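Local coordinates for trwC protein (Escherichia coli, PDB 4PCB) that probably cleaves and rejoins plasmid DNA at the transfer origin during conjugation, this chain being the metal-binding relaxase domain of a longer relaxase-helicase, at residues L96-A101 / P158-H163; A101-I106 / L207-R212. One frame throughout, in Å; residues are numbered along the deposited sequence.

Contact 1 (L96-A101 / P158-H163); sequences LQALVA and PQLHTH. With PO4 (phosphate ion), chain E; nucleotides of chain B.
The run leading into the histidine-bearing strand of the relaxase rests on helix 92-100 through Pro158 and Leu160, which pack against Leu96, Ala98, Leu99 and Val100. Apolar side chains make the contact, which buries 275 Å² between the segments, all seven touching residues being buried. The CB and CG atoms of the proline ring meet two helix side chains: Leu96 CD2 lies 3.8 Å from Pro158 CB, and Val100 CG2 lies 3.8 Å from Pro158 CG. Leu99 touches both Pro158 and Leu160. Its CG sits beside the backbone N, which carries CD1 to within 3.8 Å of Leu160 CG and also onto the CA and CB of Pro158. Ala98 makes the tightest approach, its CB meeting Leu160 CD1 at 3.5 Å. Trp281 of helix 275-285 also touches Leu99, Val100 and Pro158.

Beyond this packing, the same run carries polar groups. Gln159, bent at chi2 (68°), gives its NE2 to O2 of DT21 of the DNA, chain B, at 2.6 Å, while Lys92 holds its OE1. A phosphate ion, probably from the crystallisation liquor, is bound by both histidines: His163 NE2 donates to its O3 at 2.6 Å (156°), and His161 NE2 to its O2 at 3.1 Å (159°). Asp85 accepts from His163 ND1, fixing that ring. His161 and His163, with His150, bind zinc or copper in structures of this protein, an arrangement characteristic of the three-histidine metal site of HUH relaxases.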
loop_
_atom_site.group_PDB
_atom_site.type_symbol
_atom_site.label_atom_id
_atom_site.label_comp_id
_atom_site.label_asym_id
_atom_site.label_seq_id
_atom_site.Cartn_x
_atom_site.Cartn_y
_atom_site.Cartn_z
ATOM N N LEU A 96 8.091 -14.059 4.414
ATOM C CA LEU A 96 8.277 -15.409 4.936
ATOM C C LEU A 96 8.908 -15.426 6.335
ATOM O O LEU A 96 8.514 -16.192 7.202
ATOM C CB LEU A 96 9.176 -16.170 3.977
ATOM C CG LEU A 96 8.807 -16.040 2.491
ATOM C CD1 LEU A 96 9.787 -16.845 1.633
ATOM C CD2 LEU A 96 7.370 -16.435 2.223
ATOM N N GLN A 97 9.890 -14.563 6.563
ATOM C CA GLN A 97 10.552 -14.497 7.862
ATOM C C GLN A 97 9.617 -13.864 8.883
ATOM O O GLN A 97 9.763 -14.043 10.092
ATOM C CB GLN A 97 11.838 -13.672 7.771
ATOM C CG GLN A 97 12.842 -13.904 8.913
ATOM C CD GLN A 97 13.827 -14.987 8.646
ATOM O OE1 GLN A 97 14.308 -15.134 7.520
ATOM N NE2 GLN A 97 14.177 -15.740 9.685
ATOM N N ALA A 98 8.633 -13.127 8.383
ATOM C CA ALA A 98 7.696 -12.446 9.265
ATOM C C ALA A 98 6.450 -13.286 9.484
ATOM O O ALA A 98 5.938 -13.354 10.601
ATOM C CB ALA A 98 7.323 -11.091 8.700
ATOM N N LEU A 99 5.987 -13.961 8.442
ATOM C CA LEU A 99 4.742 -14.686 8.552
ATOM C C LEU A 99 5.007 -16.155 8.746
ATOM O O LEU A 99 4.373 -16.788 9.592
ATOM C CB LEU A 99 3.867 -14.439 7.333
ATOM C CG LEU A 99 3.605 -12.940 7.109
ATOM C CD1 LEU A 99 2.907 -12.711 5.789
ATOM C CD2 LEU A 99 2.811 -12.279 8.259
ATOM N N VAL A 100 5.963 -16.718 8.020
ATOM C CA VAL A 100 6.251 -18.146 8.218
ATOM C C VAL A 100 7.112 -18.412 9.460
ATOM O O VAL A 100 6.786 -19.289 10.261
ATOM C CB VAL A 100 6.948 -18.742 7.017
ATOM C CG1 VAL A 100 7.119 -20.226 7.226
ATOM C CG2 VAL A 100 6.134 -18.482 5.753
ATOM N N ALA A 101 8.202 -17.662 9.635
ATOM C CA ALA A 101 9.017 -17.823 10.842
ATOM C C ALA A 101 8.278 -17.241 12.014
ATOM O O ALA A 101 8.285 -17.811 13.107
ATOM C CB ALA A 101 10.374 -17.167 10.691
ATOM N N PRO A 158 2.313 -15.975 1.703
ATOM C CA PRO A 158 2.691 -14.965 2.690
ATOM C C PRO A 158 3.111 -13.693 1.964
ATOM O O PRO A 158 4.185 -13.661 1.371
ATOM C CB PRO A 158 3.878 -15.608 3.397
ATOM C CG PRO A 158 3.581 -17.064 3.334
ATOM C CD PRO A 158 2.879 -17.296 2.024
ATOM N N GLN A 159 2.263 -12.671 1.991
ATOM C CA GLN A 159 2.540 -11.433 1.279
ATOM C C GLN A 159 2.218 -10.209 2.123
ATOM O O GLN A 159 1.088 -9.721 2.118
ATOM C CB GLN A 159 1.755 -11.382 -0.030
ATOM C CG GLN A 159 1.953 -10.098 -0.819
ATOM C CD GLN A 159 3.359 -9.961 -1.366
ATOM O OE1 GLN A 159 4.248 -10.734 -1.020
ATOM N NE2 GLN A 159 3.566 -8.973 -2.224
ATOM N N LEU A 160 3.221 -9.717 2.841
ATOM C CA LEU A 160 3.092 -8.500 3.630
ATOM C C LEU A 160 2.933 -7.285 2.732
ATOM O O LEU A 160 3.735 -7.032 1.844
ATOM C CB LEU A 160 4.290 -8.338 4.544
ATOM C CG LEU A 160 4.045 -9.047 5.870
ATOM C CD1 LEU A 160 5.290 -8.998 6.708
ATOM C CD2 LEU A 160 2.894 -8.387 6.586
ATOM N N HIS A 161 1.854 -6.561 2.964
ATOM C CA HIS A 161 1.533 -5.352 2.226
ATOM C C HIS A 161 0.619 -4.465 3.058
ATOM O O HIS A 161 -0.219 -4.967 3.820
ATOM C CB HIS A 161 0.899 -5.721 0.879
ATOM C CG HIS A 161 -0.304 -6.618 0.980
ATOM N ND1 HIS A 161 -0.220 -7.923 1.434
ATOM C CD2 HIS A 161 -1.605 -6.417 0.663
ATOM C CE1 HIS A 161 -1.422 -8.473 1.400
ATOM N NE2 HIS A 161 -2.276 -7.590 0.940
ATOM N N THR A 162 0.774 -3.148 2.936
ATOM C CA THR A 162 -0.017 -2.232 3.763
ATOM C C THR A 162 -0.759 -1.222 2.929
ATOM O O THR A 162 -0.161 -0.555 2.108
ATOM C CB THR A 162 0.854 -1.470 4.783
ATOM O OG1 THR A 162 1.630 -2.394 5.578
ATOM C CG2 THR A 162 -0.030 -0.588 5.683
ATOM N N HIS A 163 -2.063 -1.100 3.141
ATOM C CA HIS A 163 -2.868 -0.134 2.397
ATOM C C HIS A 163 -2.899 1.253 3.031
ATOM O O HIS A 163 -3.580 1.475 4.023
ATOM C CB HIS A 163 -4.294 -0.673 2.236
ATOM C CG HIS A 163 -4.376 -1.846 1.307
ATOM N ND1 HIS A 163 -4.571 -1.711 -0.045
ATOM C CD2 HIS A 163 -4.226 -3.167 1.538
ATOM C CE1 HIS A 163 -4.579 -2.905 -0.611
ATOM N NE2 HIS A 163 -4.365 -3.808 0.331
HETATM P P PO4 E . -5.689 -7.214 -0.105
HETATM O O1 PO4 E . -7.018 -6.507 -0.107
HETATM O O2 PO4 E . -5.395 -7.798 1.261
HETATM O O3 PO4 E . -4.657 -6.204 -0.521
HETATM O O4 PO4 E . -5.698 -8.362 -1.102
ATOM P P DT B 21 10.338 -11.004 -7.124
ATOM O OP1 DT B 21 11.319 -11.379 -6.079
ATOM O OP2 DT B 21 10.484 -11.541 -8.499
ATOM O "O5'" DT B 21 8.888 -11.369 -6.579
ATOM C "C5'" DT B 21 8.694 -12.486 -5.692
ATOM C "C4'" DT B 21 7.557 -12.208 -4.736
ATOM O "O4'" DT B 21 7.886 -11.069 -3.906
ATOM C "C3'" DT B 21 6.228 -11.859 -5.404
ATOM O "O3'" DT B 21 5.154 -12.324 -4.583
ATOM C "C2'" DT B 21 6.239 -10.343 -5.405
ATOM C "C1'" DT B 21 6.893 -10.063 -4.065
ATOM N N1 DT B 21 7.544 -8.741 -3.947
ATOM C C2 DT B 21 6.760 -7.677 -3.567
ATOM O O2 DT B 21 5.567 -7.778 -3.334
ATOM N N3 DT B 21 7.428 -6.481 -3.469
ATOM C C4 DT B 21 8.769 -6.250 -3.707
ATOM O O4 DT B 21 9.227 -5.119 -3.580
ATOM C C5 DT B 21 9.533 -7.412 -4.101
ATOM C C7 DT B 21 10.993 -7.260 -4.382
ATOM C C6 DT B 21 8.890 -8.582 -4.202
#

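Contact 2 (A101-I106 / L207-R212); sequences AGDAEI and LGYQLR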
loop_
_atom_site.group_PDB
_atom_site.type_symbol
_atom_site.label_atom_id
_atom_site.label_comp_id
_atom_site.label_asym_id
_atom_site.label_seq_id
_atom_site.Cartn_x
_atom_site.Cartn_y
_atom_site.Cartn_z
ATOM N N ALA A 101 8.202 -17.662 9.635
ATOM C CA ALA A 101 9.017 -17.823 10.842
ATOM C C ALA A 101 8.278 -17.241 12.014
ATOM O O ALA A 101 8.285 -17.811 13.107
ATOM C CB ALA A 101 10.374 -17.167 10.691
ATOM N N GLY A 102 7.663 -16.084 11.787
ATOM C CA GLY A 102 6.868 -15.419 12.797
ATOM C C GLY A 102 7.744 -14.474 13.571
ATOM O O GLY A 102 7.948 -14.625 14.779
ATOM N N ASP A 103 8.221 -13.444 12.892
ATOM C CA ASP A 103 9.124 -12.529 13.549
ATOM C C ASP A 103 8.408 -11.203 13.610
ATOM O O ASP A 103 8.021 -10.660 12.583
ATOM C CB ASP A 103 10.438 -12.429 12.782
ATOM C CG ASP A 103 11.586 -11.926 13.642
ATOM O OD1 ASP A 103 11.408 -11.789 14.871
ATOM O OD2 ASP A 103 12.672 -11.663 13.084
ATOM N N ALA A 104 8.165 -10.717 14.821
ATOM C CA ALA A 104 7.429 -9.480 14.996
ATOM C C ALA A 104 8.289 -8.294 14.603
ATOM O O ALA A 104 7.786 -7.273 14.166
ATOM C CB ALA A 104 6.983 -9.342 16.432
ATOM N N GLU A 105 9.597 -8.475 14.708
ATOM C CA GLU A 105 10.535 -7.412 14.467
ATOM C C GLU A 105 10.520 -7.001 13.009
ATOM O O GLU A 105 10.664 -5.830 12.674
ATOM C CB GLU A 105 11.932 -7.850 14.882
ATOM C CG GLU A 105 12.678 -6.784 15.661
ATOM C CD GLU A 105 12.265 -6.727 17.129
ATOM O OE1 GLU A 105 11.564 -7.644 17.607
ATOM O OE2 GLU A 105 12.624 -5.742 17.806
ATOM N N ILE A 106 10.315 -7.960 12.134
ATOM C CA ILE A 106 10.239 -7.667 10.724
ATOM C C ILE A 106 8.896 -7.059 10.408
ATOM O O ILE A 106 8.785 -6.188 9.554
ATOM C CB ILE A 106 10.459 -8.928 9.926
ATOM C CG1 ILE A 106 11.875 -9.399 10.173
ATOM C CG2 ILE A 106 10.233 -8.708 8.471
ATOM C CD1 ILE A 106 12.012 -10.835 9.944
ATOM N N LEU A 207 18.683 -5.439 12.406
ATOM C CA LEU A 207 18.229 -6.679 13.064
ATOM C C LEU A 207 19.203 -7.846 12.873
ATOM O O LEU A 207 18.961 -8.950 13.344
ATOM C CB LEU A 207 16.852 -7.068 12.536
ATOM C CG LEU A 207 15.594 -6.351 13.048
ATOM C CD1 LEU A 207 15.663 -4.839 13.007
ATOM C CD2 LEU A 207 14.447 -6.796 12.170
ATOM N N GLY A 208 20.271 -7.607 12.121
ATOM C CA GLY A 208 21.319 -8.592 11.962
ATOM C C GLY A 208 21.083 -9.401 10.709
ATOM O O GLY A 208 21.703 -10.452 10.492
ATOM N N TYR A 209 20.162 -8.940 9.876
ATOM C CA TYR A 209 19.897 -9.711 8.686
ATOM C C TYR A 209 20.808 -9.328 7.493
ATOM O O TYR A 209 21.130 -8.150 7.226
ATOM C CB TYR A 209 18.405 -9.652 8.354
ATOM C CG TYR A 209 17.556 -10.511 9.308
ATOM C CD1 TYR A 209 18.153 -11.442 10.173
ATOM C CD2 TYR A 209 16.173 -10.433 9.311
ATOM C CE1 TYR A 209 17.387 -12.241 11.038
ATOM C CE2 TYR A 209 15.401 -11.227 10.172
ATOM C CZ TYR A 209 16.008 -12.127 11.024
ATOM O OH TYR A 209 15.227 -12.904 11.862
ATOM N N GLN A 210 21.280 -10.383 6.832
ATOM C CA GLN A 210 22.130 -10.278 5.664
ATOM C C GLN A 210 21.231 -10.072 4.462
ATOM O O GLN A 210 20.221 -10.744 4.350
ATOM C CB GLN A 210 22.982 -11.554 5.544
ATOM C CG GLN A 210 24.400 -11.336 5.002
ATOM C CD GLN A 210 25.214 -12.622 4.898
ATOM O OE1 GLN A 210 24.857 -13.643 5.468
ATOM N NE2 GLN A 210 26.337 -12.556 4.200
ATOM N N LEU A 211 21.550 -9.133 3.581
ATOM C CA LEU A 211 20.692 -8.928 2.415
ATOM C C LEU A 211 21.459 -9.242 1.124
ATOM O O LEU A 211 22.631 -8.880 0.983
ATOM C CB LEU A 211 20.160 -7.498 2.366
ATOM C CG LEU A 211 19.572 -6.812 3.607
ATOM C CD1 LEU A 211 19.113 -5.429 3.209
ATOM C CD2 LEU A 211 18.441 -7.588 4.240
ATOM N N ARG A 212 20.774 -9.875 0.178
ATOM C CA ARG A 212 21.300 -10.077 -1.164
ATOM C C ARG A 212 20.499 -9.193 -2.113
ATOM O O ARG A 212 19.306 -8.990 -1.912
ATOM C CB ARG A 212 21.202 -11.552 -1.565
ATOM C CG ARG A 212 21.130 -11.810 -3.060
ATOM C CD ARG A 212 20.867 -13.279 -3.353
ATOM N NE ARG A 212 19.545 -13.710 -2.912
ATOM C CZ ARG A 212 18.423 -13.488 -3.587
ATOM N NH1 ARG A 212 18.460 -12.833 -4.739
ATOM N NH2 ARG A 212 17.264 -13.920 -3.115
#
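Asp103 OD2 and Tyr209 OH approach each other to 3.1 Å, the closest polar pair between the two segments. The side chains come from opposite directions, and the carboxylate plane is turned 57° from the ring plane, with OD2 oblique to the ring. Asp103 has its CG anti to the backbone N (chi1 -159°), a setting that points the carboxylate toward the phenol. It occupies the N-cap position of helix 104-122, just after Gly102, whose positive phi ends the preceding helix.

In the first turn of helix 104-122, Ile106 meets the same ring from another direction. Its CD1 lies 3.4 Å from Tyr209 CE2, close to the ring plane, so the methyl abuts an edge and does not cover a face; the two side chains cross at about a right angle. Leu207 packs beside Tyr209, against helix 104-122. Its CD2 is 3.8 Å from Glu105 CB and also touches Ile106 CG1, while Leu207 CG lies against Glu105 CG. Only the aliphatic part of Glu105 is engaged in this packing.

Between Leu207 and Tyr209 the chain turns at Gly208, where positive phi and two bonds back into the last turn of helix 189-206 form a Schellman motif. This turn lets residues on both sides of the glycine face helix 104-122. Gln97 of helix 92-100 and Leu221 of strand 219-221 also touch the Tyr209 side chain.

The chemistry is mixed and modest: 185 Å² is buried at the protein surface, with apolar carbons packed beside a close approach of a carboxylate and a phenol. The start of helix 104-122 would probably favour a negative charge on Asp103.

How the contacts relate
The centres of contact 1 and contact 2 lie 11 Å apart, on the same side of the chain's centre, and the two share Ala101. Consecutive helices 92-100 and 104-122 supply their first segments. The later segments, 158-163 and 207-212, follow in that order, so the two pairings interleave along the chain. Direct contacts connect them: Ala98 O and Asp103 N, 3.2 Å apart, make a probable hydrogen bond, and Gln97 CG packs on Ile106 CD1 at 3.3 Å. The turn between the helices thus joins a buried packing site next to the metal-binding histidines with a surface contact away from the annotated sites, within one relaxase domain.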